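Local coordinates for protein manganese-dependent inorganic pyrophosphatase (Methanocaldococcus jannaschii, PDB 2EB0) that catalyses the manganese-dependent hydrolysis of diphosphate to two phosphates, as a family II (class C) inorganic pyrophosphatase, at residues A16-L21 with I63-S68; A84-H89 with L100-P105. One frame throughout, in Å; residues are numbered along the deposited sequence.

Contact 1. Residues A16-L21 with I63-S68. With MN (manganese (II) ion), chain F; MN (manganese (II) ion), chain E.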
loop_
_atom_site.group_PDB
_atom_site.type_symbol
_atom_site.label_atom_id
_atom_site.label_comp_id
_atom_site.label_asym_id
_atom_site.label_seq_id
_atom_site.Cartn_x
_atom_site.Cartn_y
_atom_site.Cartn_z
ATOM N N ALA B 16 8.236 11.513 16.121
ATOM C CA ALA B 16 8.496 10.349 16.962
ATOM C C ALA B 16 8.705 9.082 16.133
ATOM O O ALA B 16 9.655 8.336 16.358
ATOM C CB ALA B 16 7.340 10.146 17.938
ATOM N N SER B 17 7.818 8.833 15.173
ATOM C CA SER B 17 7.948 7.646 14.334
ATOM C C SER B 17 9.240 7.635 13.524
ATOM O O SER B 17 9.799 6.576 13.258
ATOM C CB SER B 17 6.751 7.525 13.394
ATOM O OG SER B 17 5.568 7.244 14.124
ATOM N N ALA B 18 9.710 8.810 13.122
ATOM C CA ALA B 18 10.947 8.904 12.353
ATOM C C ALA B 18 12.134 8.561 13.244
ATOM O O ALA B 18 13.023 7.806 12.856
ATOM C CB ALA B 18 11.116 10.316 11.790
ATOM N N ILE B 19 12.136 9.136 14.440
ATOM C CA ILE B 19 13.208 8.919 15.401
ATOM C C ILE B 19 13.283 7.461 15.854
ATOM O O ILE B 19 14.338 6.835 15.785
ATOM C CB ILE B 19 13.021 9.852 16.642
ATOM C CG1 ILE B 19 13.414 11.279 16.273
ATOM C CG2 ILE B 19 13.846 9.361 17.818
ATOM C CD1 ILE B 19 13.073 12.290 17.329
ATOM N N VAL B 20 12.154 6.925 16.303
ATOM C CA VAL B 20 12.100 5.559 16.801
ATOM C C VAL B 20 12.410 4.517 15.722
ATOM O O VAL B 20 13.182 3.592 15.962
ATOM C CB VAL B 20 10.727 5.288 17.460
ATOM C CG1 VAL B 20 10.680 3.884 18.057
ATOM C CG2 VAL B 20 10.483 6.337 18.551
ATOM N N LEU B 21 11.844 4.674 14.530
ATOM C CA LEU B 21 12.117 3.705 13.478
ATOM C C LEU B 21 13.583 3.792 13.058
ATOM O O LEU B 21 14.227 2.773 12.815
ATOM C CB LEU B 21 11.198 3.926 12.273
ATOM C CG LEU B 21 11.241 2.836 11.193
ATOM C CD1 LEU B 21 10.994 1.473 11.825
ATOM C CD2 LEU B 21 10.187 3.122 10.121
ATOM N N ILE B 63 12.992 6.184 3.641
ATOM C CA ILE B 63 12.008 5.361 4.315
ATOM C C ILE B 63 11.004 6.384 4.837
ATOM O O ILE B 63 11.315 7.180 5.736
ATOM C CB ILE B 63 12.592 4.587 5.507
ATOM C CG1 ILE B 63 13.450 3.424 5.003
ATOM C CG2 ILE B 63 11.465 4.066 6.375
ATOM C CD1 ILE B 63 14.069 2.593 6.097
ATOM N N LEU B 64 9.811 6.374 4.255
ATOM C CA LEU B 64 8.771 7.311 4.646
ATOM C C LEU B 64 7.899 6.757 5.757
ATOM O O LEU B 64 7.551 5.581 5.751
ATOM C CB LEU B 64 7.894 7.644 3.445
ATOM C CG LEU B 64 8.616 8.211 2.222
ATOM C CD1 LEU B 64 7.610 8.403 1.089
ATOM C CD2 LEU B 64 9.283 9.538 2.585
ATOM N N VAL B 65 7.576 7.613 6.720
ATOM C CA VAL B 65 6.693 7.245 7.815
ATOM C C VAL B 65 5.597 8.285 7.906
ATOM O O VAL B 65 5.820 9.461 7.628
ATOM C CB VAL B 65 7.395 7.208 9.201
ATOM C CG1 VAL B 65 8.301 5.998 9.298
ATOM C CG2 VAL B 65 8.175 8.504 9.431
ATOM N N ASP B 66 4.400 7.828 8.245
ATOM C CA ASP B 66 3.278 8.718 8.456
ATOM C C ASP B 66 2.717 9.445 7.251
ATOM O O ASP B 66 2.027 10.446 7.415
ATOM C CB ASP B 66 3.656 9.755 9.504
ATOM C CG ASP B 66 2.462 10.268 10.253
ATOM O OD1 ASP B 66 2.534 11.398 10.769
ATOM O OD2 ASP B 66 1.458 9.527 10.340
ATOM N N HIS B 67 3.031 8.978 6.049
ATOM C CA HIS B 67 2.489 9.606 4.858
ATOM C C HIS B 67 2.782 8.788 3.609
ATOM O O HIS B 67 3.759 8.038 3.543
ATOM C CB HIS B 67 2.991 11.055 4.705
ATOM C CG HIS B 67 4.407 11.182 4.225
ATOM N ND1 HIS B 67 5.492 10.812 4.989
ATOM C CD2 HIS B 67 4.912 11.688 3.072
ATOM C CE1 HIS B 67 6.606 11.085 4.329
ATOM N NE2 HIS B 67 6.282 11.617 3.163
ATOM N N SER B 68 1.897 8.929 2.632
ATOM C CA SER B 68 2.001 8.214 1.374
ATOM C C SER B 68 1.452 9.134 0.292
ATOM O O SER B 68 0.715 8.704 -0.591
ATOM C CB SER B 68 1.171 6.931 1.445
ATOM O OG SER B 68 1.237 6.207 0.231
HETATM MN MN MN F . 1.083 12.990 10.724
HETATM MN MN MN E . 0.045 10.056 12.065
#
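V65 carries the largest share of the contact between A16-L21 and I63-S68. V65 CB faces S17 CB at 4.3 Å. From there the side chain forks. CG1 lies anti to the carbonyl carbon (chi1 -73°) and meets the tip of L21, with 3.5 Å between V65 CG1 and L21 CD2. V65 CG2 is wedged between N and C and rests on the helix backbone, 4.0 Å from A18 N, with A18 CB close by. L21 reaches toward the strand, its CG anti to its own N (chi1 -171°). L21 and V65 point oppositely and pass alongside each other. The same L21 CD2 also touches I63 CG2 at 4.1 Å, where the two side chains cross at about a right angle. The contact is buried and apolar. It seats helix 12-25 on strand 61-65 of the parallel sheet of the DHH domain. That helix belongs to the beta-alpha-beta crossover from strand 2-5 to strand 28-31, and V4 of strand 2-5 touches L21, I63 and V65. Just past the strand, D66 has a left-handed backbone (phi 68°). Its carboxylate bridges the two manganese ions: D66 OD1 lies 2.2 Å from the chain F ion, and D66 OD2 lies 2.3 Å from the chain E ion. H7 and D11 complete the protein ligands of the first ion; D13, H88 and D147 complete those of the second. S17 OG hydrogen-bonds to OD2 of D13, a second-shell tie to the metal site. H67 turns back on V65, with H67 ND1 donating to V65 O at 3.0 Å from above the carbonyl plane.

Contact 2. Residues A84-H89 with L100-P105. With MN (manganese (II) ion), chain E.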
loop_
_atom_site.group_PDB
_atom_site.type_symbol
_atom_site.label_atom_id
_atom_site.label_comp_id
_atom_site.label_asym_id
_atom_site.label_seq_id
_atom_site.Cartn_x
_atom_site.Cartn_y
_atom_site.Cartn_z
ATOM N N ALA B 84 11.119 2.010 1.884
ATOM C CA ALA B 84 9.904 1.517 2.527
ATOM C C ALA B 84 8.923 2.613 2.909
ATOM O O ALA B 84 9.242 3.800 2.867
ATOM C CB ALA B 84 10.271 0.710 3.793
ATOM N N ILE B 85 7.721 2.187 3.275
ATOM C CA ILE B 85 6.684 3.096 3.729
ATOM C C ILE B 85 5.964 2.422 4.892
ATOM O O ILE B 85 5.452 1.308 4.750
ATOM C CB ILE B 85 5.659 3.419 2.619
ATOM C CG1 ILE B 85 6.339 4.201 1.487
ATOM C CG2 ILE B 85 4.519 4.235 3.199
ATOM C CD1 ILE B 85 5.404 4.607 0.361
ATOM N N ILE B 86 5.963 3.096 6.041
ATOM C CA ILE B 86 5.307 2.624 7.256
ATOM C C ILE B 86 4.328 3.742 7.587
ATOM O O ILE B 86 4.727 4.840 7.992
ATOM C CB ILE B 86 6.323 2.442 8.386
ATOM C CG1 ILE B 86 7.435 1.497 7.916
ATOM C CG2 ILE B 86 5.633 1.887 9.627
ATOM C CD1 ILE B 86 6.950 0.100 7.566
ATOM N N ASP B 87 3.039 3.454 7.436
ATOM C CA ASP B 87 2.031 4.490 7.600
ATOM C C ASP B 87 0.688 4.011 8.157
ATOM O O ASP B 87 0.530 2.852 8.553
ATOM C CB ASP B 87 1.824 5.101 6.213
ATOM C CG ASP B 87 1.101 6.413 6.241
ATOM O OD1 ASP B 87 0.686 6.840 5.148
ATOM O OD2 ASP B 87 0.953 7.020 7.327
ATOM N N HIS B 88 -0.270 4.930 8.211
ATOM C CA HIS B 88 -1.613 4.604 8.651
ATOM C C HIS B 88 -2.617 5.493 7.910
ATOM O O HIS B 88 -3.732 5.726 8.368
ATOM C CB HIS B 88 -1.762 4.734 10.177
ATOM C CG HIS B 88 -1.679 6.135 10.692
ATOM N ND1 HIS B 88 -2.654 6.684 11.499
ATOM C CD2 HIS B 88 -0.712 7.073 10.581
ATOM C CE1 HIS B 88 -2.288 7.897 11.867
ATOM N NE2 HIS B 88 -1.111 8.156 11.325
ATOM N N HIS B 89 -2.201 5.989 6.754
ATOM C CA HIS B 89 -3.075 6.807 5.923
ATOM C C HIS B 89 -3.426 5.962 4.712
ATOM O O HIS B 89 -2.942 4.838 4.574
ATOM C CB HIS B 89 -2.370 8.083 5.459
ATOM C CG HIS B 89 -2.004 9.009 6.572
ATOM N ND1 HIS B 89 -0.881 8.829 7.350
ATOM C CD2 HIS B 89 -2.628 10.109 7.058
ATOM C CE1 HIS B 89 -0.829 9.778 8.271
ATOM N NE2 HIS B 89 -1.878 10.567 8.116
ATOM N N LEU B 100 8.969 -2.371 0.520
ATOM C CA LEU B 100 8.412 -2.816 1.788
ATOM C C LEU B 100 7.350 -1.755 2.074
ATOM O O LEU B 100 7.650 -0.556 2.154
ATOM C CB LEU B 100 9.451 -2.800 2.900
ATOM C CG LEU B 100 8.846 -2.867 4.311
ATOM C CD1 LEU B 100 8.199 -4.218 4.560
ATOM C CD2 LEU B 100 9.930 -2.620 5.324
ATOM N N TYR B 101 6.104 -2.185 2.195
ATOM C CA TYR B 101 5.028 -1.248 2.461
ATOM C C TYR B 101 4.192 -1.823 3.584
ATOM O O TYR B 101 3.664 -2.922 3.460
ATOM C CB TYR B 101 4.170 -1.066 1.212
ATOM C CG TYR B 101 3.284 0.147 1.257
ATOM C CD1 TYR B 101 2.367 0.331 2.294
ATOM C CD2 TYR B 101 3.374 1.128 0.278
ATOM C CE1 TYR B 101 1.561 1.464 2.354
ATOM C CE2 TYR B 101 2.573 2.264 0.328
ATOM C CZ TYR B 101 1.670 2.424 1.369
ATOM O OH TYR B 101 0.878 3.543 1.415
ATOM N N TYR B 102 4.080 -1.087 4.683
ATOM C CA TYR B 102 3.297 -1.567 5.811
ATOM C C TYR B 102 2.442 -0.462 6.419
ATOM O O TYR B 102 2.963 0.473 7.044
ATOM C CB TYR B 102 4.220 -2.170 6.877
ATOM C CG TYR B 102 3.484 -2.818 8.029
ATOM C CD1 TYR B 102 2.380 -3.647 7.802
ATOM C CD2 TYR B 102 3.888 -2.610 9.348
ATOM C CE1 TYR B 102 1.701 -4.243 8.857
ATOM C CE2 TYR B 102 3.215 -3.207 10.411
ATOM C CZ TYR B 102 2.123 -4.020 10.161
ATOM O OH TYR B 102 1.444 -4.599 11.207
ATOM N N ALA B 103 1.132 -0.567 6.213
ATOM C CA ALA B 103 0.192 0.408 6.757
ATOM C C ALA B 103 -1.037 -0.266 7.385
ATOM O O ALA B 103 -1.616 -1.185 6.815
ATOM C CB ALA B 103 -0.239 1.400 5.660
ATOM N N LYS B 104 -1.410 0.179 8.579
ATOM C CA LYS B 104 -2.577 -0.361 9.272
ATOM C C LYS B 104 -3.494 0.810 9.557
ATOM O O LYS B 104 -3.033 1.883 9.936
ATOM C CB LYS B 104 -2.188 -1.028 10.599
ATOM C CG LYS B 104 -1.328 -2.270 10.449
ATOM C CD LYS B 104 -0.889 -2.852 11.796
ATOM C CE LYS B 104 -1.854 -3.914 12.340
ATOM N NZ LYS B 104 -3.117 -3.369 12.898
ATOM N N PRO B 105 -4.807 0.629 9.368
ATOM C CA PRO B 105 -5.688 1.764 9.648
ATOM C C PRO B 105 -5.927 1.981 11.153
ATOM O O PRO B 105 -7.039 1.805 11.642
ATOM C CB PRO B 105 -6.960 1.413 8.877
ATOM C CG PRO B 105 -7.001 -0.097 8.955
ATOM C CD PRO B 105 -5.538 -0.500 8.754
HETATM MN MN MN E . 0.045 10.056 12.065
HETATM O O HOH W 1 -0.264 4.280 3.628
#
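Backbone hydrogen bonds join strand 84-87 to strand 100-103 in parallel, pairing A84 with L100 through D87 with A103. I85 N donates to L100 O at 3.0 Å, and I85 O accepts from Y102 N at 2.8 Å, almost straight (175°). D87 N then donates to Y102 O at 3.0 Å. The last bond, K104 N to D87 O, is weak.

Apolar contacts fall on both faces of the sheet. I85 and Y101 run side by side, I85 CB 4.0 Å from the centroid of the Y101 ring in a CH-pi contact over its face. CG2 lies over the same face, while I85 CD1 overhangs the rim and meets Y101 CE2 at 3.7 Å. On the other face of the sheet I86 CD1 presses on Y102 CB, and A84 CB meets L100 CD2.

Polar groups gather round the end of strand 84-87, where the Y101 hydroxyl also reaches. D87 OD2 accepts two bonds: H89 ND1 comes to its syn lone pair at 2.6 Å, and H88 N from above the carboxylate plane. A water accepts from Y101 OH at 2.6 Å and donates to D87 OD1 and H89 O. S68 also bonds to the Y101 hydroxyl. A leucine at Y101 would lack the hydroxyl and the ring, so the water and S68 would lose a partner and the cover on I85 would probably be looser. Y101 also meets Y101 of the second subunit, where the sheet continues antiparallel across the interface.

H88 ND1 is hydrogen-bonded to V106 O, and H88 NE2 reaches the chain E manganese at 2.3 Å. D87, H88 and H89 form the Asp-His-His signature that names the DHH family, at the C-terminal end of a parallel strand beside the metal site.

Contact 1 holds a helix on strand 61-65, contact 2 joins the next two strands of the same sheet; their centres are about 9 Å apart. Strand 61-65 pairs directly with strand 81-87, as in the probable hydrogen bond from I86 N to L64 O at 3.0 Å. S68 OG, in the loop after D66, and Y101 OH, on the strand at the dimer edge, are 2.9 Å apart and probably hydrogen-bonded. The H89 ring packs against the D66 backbone. Both contacts feed the same site: D66 and H88 share the chain E manganese. D66 alone of the two also holds the chain F ion, 3.4 Å from the chain E ion.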